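Local atomic coordinates of transcriptional regulator, TetR family (Agrobacterium tumefaciens, PDB entry 2G7S), a protein that probably binds operator DNA as a dimeric TetR-family transcriptional regulator, its C-terminal domain presumably sensing a small ligand. Residues A72-E75 against K76-D80; P114-P117 against E118-L122; H101-C104 against V105-L109; S53-V56 against C57-S61. All coordinates share one frame; numbering follows the deposited sequence. Where two conformers were deposited one is given.

Interaction 1: residues A72-E75 against K76-D80; sequences AELE and KNISD
Glu-73 and Lys-76 run side by side along the last turn of a helix, their side chains pointing the same way, and their charged ends close an i to i+3 salt bridge. Lys-76 NZ lies 3.0 Å from Glu-73 OE2 and meets it nearly along the C-O bond. The lysine reaches it by an extended start and a single turn about the CG-CD bond (chi3 77°), which folds the ammonium back over the preceding turn. Asn-77 comes in from the next position, its amide plane turned only 20° from the Glu-73 carboxylate, with Asn-77 ND2 3.4 Å from Glu-73 CG. A water lies between Glu-73 OE2 and Asn-77 ND2, but its approach to the carboxylate is suspiciously short and the bridge is doubtful. All this decorates the C-terminal end of helix 52-77, the long helix that in TetR-family proteins leads from the DNA-binding domain into the regulatory domain. The helical ladder persists to the end, with Ile-78 N bonding Leu-74 O at 3.0 Å although Ile-78 itself has left helical backbone angles. Leu-74 and Ile-78 also lie alongside each other, Leu-74 CD2 to Ile-78 CD1 4.0 Å, and both pack on Ala-87 of helix 81-98. Glu-75 turns elsewhere, its OE1 accepting a hydrogen bond from Trp-134 NE1.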
# COMPACT_ATOMS: atom_id res chain seq x y z
N ALA A 72 -9.86 -15.67 13.72
CA ALA A 72 -10.80 -16.35 14.58
C ALA A 72 -10.12 -17.22 15.63
O ALA A 72 -10.60 -17.28 16.81
CB ALA A 72 -11.72 -17.23 13.79
N GLU A 73 -9.05 -17.91 15.25
CA GLU A 73 -8.29 -18.75 16.19
C GLU A 73 -7.66 -17.86 17.23
O GLU A 73 -7.62 -18.26 18.45
CB GLU A 73 -7.27 -19.62 15.41
CG GLU A 73 -6.36 -20.42 16.33
CD GLU A 73 -6.57 -21.90 16.20
OE1 GLU A 73 -5.79 -22.53 15.44
OE2 GLU A 73 -7.52 -22.43 16.84
N LEU A 74 -7.18 -16.66 16.87
CA LEU A 74 -6.66 -15.72 17.88
C LEU A 74 -7.71 -15.35 18.85
O LEU A 74 -7.49 -15.39 20.11
CB LEU A 74 -6.23 -14.38 17.26
CG LEU A 74 -5.03 -14.50 16.34
CD1 LEU A 74 -4.57 -13.13 15.77
CD2 LEU A 74 -3.82 -15.26 17.01
N GLU A 75 -8.87 -14.99 18.33
CA GLU A 75 -9.99 -14.59 19.12
C GLU A 75 -10.40 -15.72 20.06
O GLU A 75 -10.67 -15.52 21.26
CB GLU A 75 -11.16 -14.15 18.21
CG GLU A 75 -12.27 -13.50 18.90
CD GLU A 75 -13.38 -13.20 17.95
OE1 GLU A 75 -13.12 -12.92 16.72
OE2 GLU A 75 -14.54 -13.23 18.42
N LYS A 76 -10.45 -16.96 19.57
CA LYS A 76 -10.81 -18.11 20.40
C LYS A 76 -9.83 -18.34 21.57
O LYS A 76 -10.28 -18.63 22.68
CB LYS A 76 -10.75 -19.34 19.58
CG LYS A 76 -11.31 -20.56 20.30
CD LYS A 76 -11.22 -21.86 19.44
CE LYS A 76 -9.84 -22.39 19.43
NZ LYS A 76 -9.75 -23.53 18.52
N ASN A 77 -8.51 -18.34 21.27
CA ASN A 77 -7.46 -18.79 22.19
C ASN A 77 -7.10 -17.70 23.22
O ASN A 77 -6.69 -18.02 24.33
CB ASN A 77 -6.21 -19.22 21.41
CG ASN A 77 -6.41 -20.53 20.71
OD1 ASN A 77 -7.20 -21.34 21.18
ND2 ASN A 77 -5.71 -20.75 19.60
N ILE A 78 -7.31 -16.44 22.90
CA ILE A 78 -6.80 -15.32 23.68
C ILE A 78 -8.00 -14.57 24.30
O ILE A 78 -8.89 -14.15 23.61
CB ILE A 78 -5.99 -14.36 22.75
CG1 ILE A 78 -4.90 -15.12 22.05
CG2 ILE A 78 -5.48 -13.19 23.52
CD1 ILE A 78 -4.24 -14.24 20.90
N SER A 79 -7.98 -14.44 25.63
CA SER A 79 -9.12 -13.78 26.28
C SER A 79 -9.17 -12.25 26.18
O SER A 79 -10.26 -11.65 26.01
CB SER A 79 -9.25 -14.22 27.74
OG SER A 79 -8.06 -13.90 28.44
N ASP A 80 -8.00 -11.60 26.24
CA ASP A 80 -7.96 -10.17 26.35
C ASP A 80 -7.93 -9.52 24.95
O ASP A 80 -7.06 -9.83 24.14
CB ASP A 80 -6.69 -9.88 27.14
CG ASP A 80 -6.39 -8.41 27.37
OD1 ASP A 80 -6.83 -7.56 26.67
OD2 ASP A 80 -5.52 -8.12 28.28
O HOH W 1 -6.58 -23.94 18.51

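Interaction 2: residues P114-P117 against E118-L122; sequences PVLP and ETVVL
Leu-116 and Pro-117 pack against Val-120 and Val-121 in a local, largely apolar contact at the point where the loop after helix 105-110 turns into helix 118-144. The proline ring lies alongside Val-120, both side chains pointing the same way, and Val-120 CG2 rests against the ring with Pro-117 CG 4.0 Å away. Val-120 sends its other methyl to the leucine: Val-120 CG1 is 4.1 Å from Leu-116 CD1, and these two side chains cross at about a right angle. With CG1 anti to the backbone N (chi1 178°), Val-120 divides its two branches between two successive loop residues. Val-121 CG2 lies 3.7 Å from Leu-116 CB, and also 3.3 Å from the carbonyl oxygen Pro-117 O. Pro-117 is the N-cap residue of the helix; its ring offers no side-chain acceptor for the first-turn amides, and its polar link to the helix is the carbonyl, Val-121 N donating to Pro-117 O at 3.0 Å with an N-H...O angle of 163°. The surroundings tie this helix start to the N-terminal part of the chain: Tyr-26 touches both Leu-116 and Pro-117, while Val-56 and Cys-57 of helix 52-77 meet Val-120. Farther back in the loop, Pro-114 and Val-115 pack on Arg-173 and Arg-23 of the second subunit, respectively.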
# COMPACT_ATOMS: atom_id res chain seq x y z
N PRO A 114 -7.94 -0.02 -9.95
CA PRO A 114 -8.48 0.56 -11.22
C PRO A 114 -8.24 -0.33 -12.46
O PRO A 114 -8.96 -0.18 -13.45
CB PRO A 114 -7.67 1.87 -11.40
CG PRO A 114 -7.46 2.33 -9.93
CD PRO A 114 -7.09 0.98 -9.21
N VAL A 115 -7.26 -1.24 -12.42
CA VAL A 115 -6.99 -2.09 -13.59
C VAL A 115 -7.43 -3.52 -13.35
O VAL A 115 -7.25 -4.36 -14.25
CB VAL A 115 -5.52 -2.07 -14.02
CG1 VAL A 115 -5.08 -0.57 -14.29
CG2 VAL A 115 -4.57 -2.76 -13.03
N LEU A 116 -7.98 -3.83 -12.18
CA LEU A 116 -8.32 -5.24 -11.93
C LEU A 116 -9.71 -5.59 -12.51
O LEU A 116 -10.62 -4.74 -12.60
CB LEU A 116 -8.42 -5.52 -10.42
CG LEU A 116 -7.09 -5.40 -9.68
CD1 LEU A 116 -7.29 -5.68 -8.19
CD2 LEU A 116 -6.03 -6.35 -10.24
N PRO A 117 -9.90 -6.87 -12.83
CA PRO A 117 -11.26 -7.28 -13.13
C PRO A 117 -12.25 -6.94 -12.02
O PRO A 117 -11.91 -7.10 -10.82
CB PRO A 117 -11.14 -8.82 -13.30
CG PRO A 117 -9.66 -9.10 -13.58
CD PRO A 117 -8.92 -7.97 -12.79
N GLU A 118 -13.46 -6.54 -12.38
CA GLU A 118 -14.44 -6.17 -11.36
C GLU A 118 -14.68 -7.34 -10.39
O GLU A 118 -14.92 -7.10 -9.18
CB GLU A 118 -15.77 -5.83 -11.96
CG GLU A 118 -15.69 -4.59 -12.85
CD GLU A 118 -17.03 -4.23 -13.50
OE1 GLU A 118 -17.98 -5.04 -13.53
OE2 GLU A 118 -17.07 -3.11 -14.06
N THR A 119 -14.66 -8.59 -10.88
CA THR A 119 -14.93 -9.70 -9.96
C THR A 119 -13.83 -9.84 -8.90
O THR A 119 -14.13 -10.18 -7.71
CB THR A 119 -15.06 -11.02 -10.70
OG1 THR A 119 -13.91 -11.17 -11.53
CG2 THR A 119 -16.36 -11.00 -11.61
N VAL A 120 -12.59 -9.56 -9.28
CA VAL A 120 -11.49 -9.56 -8.31
C VAL A 120 -11.63 -8.42 -7.32
O VAL A 120 -11.39 -8.62 -6.11
CB VAL A 120 -10.12 -9.51 -9.06
CG1 VAL A 120 -8.96 -9.47 -8.04
CG2 VAL A 120 -10.00 -10.74 -9.97
N VAL A 121 -12.01 -7.26 -7.84
CA VAL A 121 -12.20 -6.09 -6.94
C VAL A 121 -13.21 -6.41 -5.84
O VAL A 121 -13.03 -6.04 -4.68
CB VAL A 121 -12.62 -4.85 -7.75
CG1 VAL A 121 -12.95 -3.65 -6.82
CG2 VAL A 121 -11.50 -4.51 -8.74
N LEU A 122 -14.29 -7.15 -6.20
CA LEU A 122 -15.30 -7.48 -5.19
C LEU A 122 -14.63 -8.27 -4.05
O LEU A 122 -14.93 -8.02 -2.86
CB LEU A 122 -16.43 -8.34 -5.82
CG LEU A 122 -17.32 -7.63 -6.80
CD1 LEU A 122 -18.31 -8.74 -7.39
CD2 LEU A 122 -18.11 -6.53 -6.10

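Interaction 3: residues H101-C104 against V105-L109; sequences HPFC and VCALL
Phe-103 and Cys-104 close over the first turn of helix 105-110, and the contact is tightest around the cysteine. The carbonyl of Cys-104 takes the first helical bond, Leu-108 N to Cys-104 O at 3.0 Å, with the donor tilted 20° from the carbonyl plane. The cysteine side chain lies over the same turn: Cys-104 CB is 3.8 Å from Ala-107 CB, and the sulfur, carried anti to the backbone N (chi1 170°), swings toward the amides at the start of the helix. Ala-107 N donates to Cys-104 SG over 3.3 Å, although the position of the sulfur is less certain than that of its neighbours. This is an N-cap, with a thiol in the place more often held by a serine, threonine or aspartate oxygen. Beside it the Phe-103 ring meets the helix obliquely, Phe-103 CD2 3.9 Å from Leu-108 CB and Phe-103 CE2 4.2 Å from Ala-107 CB, and crosses the leucine side chain at about a right angle. The site lies deep in the all-helical fold of a TetR-type subunit: Cys-104 touches Tyr-63, His-127 and Met-169 from three different helices, while Ala-107 and Leu-108 also meet Leu-170 and Ser-111 of the second subunit. The loop is looser at its beginning. His-101 and Pro-102 are partly exposed and leave the helix turn alone; His-101 packs instead against helix 6-24, where its NE2 is hydrogen-bonded to Thr-19 OG1, and Pro-102 rests on Arg-173.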
# COMPACT_ATOMS: atom_id res chain seq x y z
N HIS A 101 5.53 -15.21 2.08
CA HIS A 101 4.30 -14.41 1.88
C HIS A 101 4.34 -13.15 2.83
O HIS A 101 3.55 -13.01 3.73
CB HIS A 101 3.10 -15.27 2.27
CG HIS A 101 2.79 -16.42 1.32
ND1 HIS A 101 1.68 -17.22 1.46
CD2 HIS A 101 3.37 -16.80 0.15
CE1 HIS A 101 1.64 -18.11 0.49
NE2 HIS A 101 2.67 -17.89 -0.32
N PRO A 102 5.31 -12.23 2.63
CA PRO A 102 5.53 -11.09 3.51
C PRO A 102 4.61 -9.90 3.19
O PRO A 102 4.92 -8.79 3.59
CB PRO A 102 7.00 -10.71 3.24
CG PRO A 102 7.09 -10.97 1.71
CD PRO A 102 6.33 -12.29 1.55
N PHE A 103 3.51 -10.13 2.49
CA PHE A 103 2.59 -9.03 2.17
C PHE A 103 1.20 -9.66 2.07
O PHE A 103 1.07 -10.81 1.60
CB PHE A 103 2.97 -8.36 0.84
CG PHE A 103 2.73 -6.84 0.80
CD1 PHE A 103 3.76 -5.95 0.99
CD2 PHE A 103 1.48 -6.35 0.53
CE1 PHE A 103 3.57 -4.58 0.93
CE2 PHE A 103 1.28 -4.98 0.43
CZ PHE A 103 2.30 -4.11 0.66
N CYS A 104 0.18 -8.92 2.45
CA CYS A 104 -1.20 -9.38 2.31
C CYS A 104 -1.60 -9.33 0.81
O CYS A 104 -1.43 -8.30 0.15
CB CYS A 104 -2.06 -8.44 3.14
SG CYS A 104 -3.86 -8.72 2.82
N VAL A 105 -2.12 -10.44 0.28
CA VAL A 105 -2.59 -10.49 -1.11
C VAL A 105 -3.58 -9.39 -1.38
O VAL A 105 -3.56 -8.77 -2.46
CB VAL A 105 -3.31 -11.88 -1.27
CG1 VAL A 105 -4.13 -11.92 -2.57
CG2 VAL A 105 -2.33 -13.05 -1.20
N CYS A 106 -4.50 -9.17 -0.42
CA CYS A 106 -5.59 -8.21 -0.70
C CYS A 106 -5.06 -6.78 -0.58
O CYS A 106 -5.45 -5.91 -1.37
CB CYS A 106 -6.75 -8.40 0.24
SG CYS A 106 -7.63 -9.94 -0.21
N ALA A 107 -4.15 -6.50 0.36
CA ALA A 107 -3.62 -5.16 0.43
C ALA A 107 -2.86 -4.83 -0.87
O ALA A 107 -2.87 -3.68 -1.36
CB ALA A 107 -2.70 -5.03 1.68
N LEU A 108 -2.11 -5.81 -1.40
CA LEU A 108 -1.35 -5.56 -2.60
C LEU A 108 -2.31 -5.31 -3.76
O LEU A 108 -2.14 -4.37 -4.54
CB LEU A 108 -0.34 -6.76 -2.88
CG LEU A 108 0.97 -6.35 -3.66
CD1 LEU A 108 1.99 -7.48 -3.60
CD2 LEU A 108 0.82 -5.84 -5.06
N LEU A 109 -3.28 -6.21 -3.93
CA LEU A 109 -4.21 -6.03 -5.05
C LEU A 109 -4.97 -4.70 -4.91
O LEU A 109 -5.34 -4.14 -5.93
CB LEU A 109 -5.20 -7.18 -5.10
CG LEU A 109 -4.61 -8.51 -5.61
CD1 LEU A 109 -5.57 -9.67 -5.35
CD2 LEU A 109 -4.26 -8.48 -7.13

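Interaction 4: residues S53-V56 against C57-S61; sequences SDLV and CKLVS
Near its start, helix 52-77 presents two faces, one charged and one apolar, along the same run of i to i+4 pairs. On the charged face one of the two modelled conformers of Lys-58 makes a salt bridge to Asp-54, which is therefore doubtful as a permanent link. In that conformer Lys-58 NZ is 3.1 Å from Asp-54 OD1, on the syn side of that oxygen and 21° out of the carboxylate plane, while Asp-54 OD2 is 3.6 Å from Lys-58 NZ. Turns about the CB-CG and CD-CE bonds of the lysine (chi2 -78°, chi4 32°) curl its chain back toward the aspartate.

The apolar face is built by Val-56 and Val-60, with Val-56 CG1 4.1 Å from Val-60 CG2, and by Leu-55 and Leu-59, whose ends are more loosely matched, Leu-55 CD2 to Leu-59 CD1 4.3 Å. Beneath the side chains the backbone ladder is regular, as in Val-60 N to Val-56 O at 2.8 Å. Ser-53 looks the other way along the chain, its OG hydrogen-bonded to Ser-51 OG. Leu-55 and Leu-59 both rest on Ala-17 of helix 6-24, whereas Val-60 fits among Val-105, Cys-106 and Leu-109 of helix 105-110. A long helix that runs from the DNA-binding domain into the regulatory domain and packs on both is a hallmark of the TetR fold.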
# COMPACT_ATOMS: atom_id res chain seq x y z
N SER A 53 -8.88 -14.11 -14.42
CA SER A 53 -9.70 -13.43 -13.38
C SER A 53 -10.31 -14.48 -12.48
O SER A 53 -10.41 -14.24 -11.26
CB SER A 53 -10.75 -12.54 -13.99
OG SER A 53 -11.69 -13.24 -14.70
N ASP A 54 -10.81 -15.59 -13.07
CA ASP A 54 -11.36 -16.60 -12.20
C ASP A 54 -10.30 -17.25 -11.28
O ASP A 54 -10.57 -17.49 -10.08
CB ASP A 54 -11.98 -17.68 -13.06
CG ASP A 54 -12.57 -18.81 -12.21
OD1 ASP A 54 -13.61 -18.53 -11.55
OD2 ASP A 54 -12.01 -19.91 -12.25
N LEU A 55 -9.11 -17.51 -11.83
CA LEU A 55 -8.05 -18.06 -10.99
C LEU A 55 -7.79 -17.14 -9.80
O LEU A 55 -7.69 -17.58 -8.63
CB LEU A 55 -6.82 -18.17 -11.90
CG LEU A 55 -5.67 -18.95 -11.31
CD1 LEU A 55 -4.70 -19.40 -12.50
CD2 LEU A 55 -4.96 -18.09 -10.41
N VAL A 56 -7.68 -15.84 -10.09
CA VAL A 56 -7.36 -14.91 -8.99
C VAL A 56 -8.56 -14.73 -8.03
O VAL A 56 -8.34 -14.63 -6.79
CB VAL A 56 -6.85 -13.59 -9.58
CG1 VAL A 56 -6.63 -12.55 -8.45
CG2 VAL A 56 -5.53 -13.87 -10.34
N CYS A 57 -9.80 -14.76 -8.53
CA CYS A 57 -10.89 -14.73 -7.56
C CYS A 57 -10.84 -15.93 -6.65
O CYS A 57 -11.10 -15.79 -5.44
CB CYS A 57 -12.24 -14.75 -8.29
SG CYS A 57 -12.71 -13.18 -9.02
N LYS A 58 -10.53 -17.11 -7.21
CA LYS A 58 -10.45 -18.32 -6.38
C LYS A 58 -9.31 -18.23 -5.36
O LYS A 58 -9.42 -18.76 -4.25
CB LYS A 58 -10.27 -19.55 -7.27
CG LYS A 58 -11.56 -19.80 -8.04
CD LYS A 58 -12.57 -20.48 -7.14
CE LYS A 58 -13.94 -20.55 -7.83
NZ LYS A 58 -13.81 -20.69 -9.27
N LEU A 59 -8.18 -17.68 -5.79
CA LEU A 59 -7.05 -17.53 -4.90
C LEU A 59 -7.41 -16.57 -3.78
O LEU A 59 -7.04 -16.84 -2.61
CB LEU A 59 -5.93 -16.92 -5.79
CG LEU A 59 -4.57 -16.43 -5.45
CD1 LEU A 59 -3.81 -16.17 -6.78
CD2 LEU A 59 -4.54 -15.31 -4.48
N VAL A 60 -8.03 -15.42 -4.13
CA VAL A 60 -8.32 -14.44 -3.07
C VAL A 60 -9.40 -15.01 -2.14
O VAL A 60 -9.30 -14.81 -0.92
CB VAL A 60 -8.78 -13.13 -3.66
CG1 VAL A 60 -9.25 -12.20 -2.60
CG2 VAL A 60 -7.62 -12.50 -4.52
N SER A 61 -10.43 -15.72 -2.69
CA SER A 61 -11.45 -16.29 -1.78
C SER A 61 -10.79 -17.27 -0.77
O SER A 61 -11.09 -17.23 0.45
CB SER A 61 -12.49 -17.06 -2.64
OG SER A 61 -13.43 -17.65 -1.81

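Overall arrangement
Interactions 1 and 4 belong to the same helix, 52-77, with centres about 28 Å apart, and each combines a salt bridge with apolar contacts one turn apart, one pair in interaction 1 and two in interaction 4; interaction 1 lies wholly at the surface, whereas interaction 4 is partly buried. Interactions 2 and 3 start successive helices, 118-144 and 105-110, with a proline as N-cap residue in one and a cysteine in the other. Interaction 3 is the core contact, its centre about 5 Å from the centre of the chain. Interactions 2, 3 and 4 touch one another: Leu-109 CD1 packs 3.6 Å from Val-60 CG2, and Pro-117 CG 3.6 Å from Ser-53 CB. Interactions 2 and 3 both reach the second subunit, interaction 2 through residues ahead of its helix.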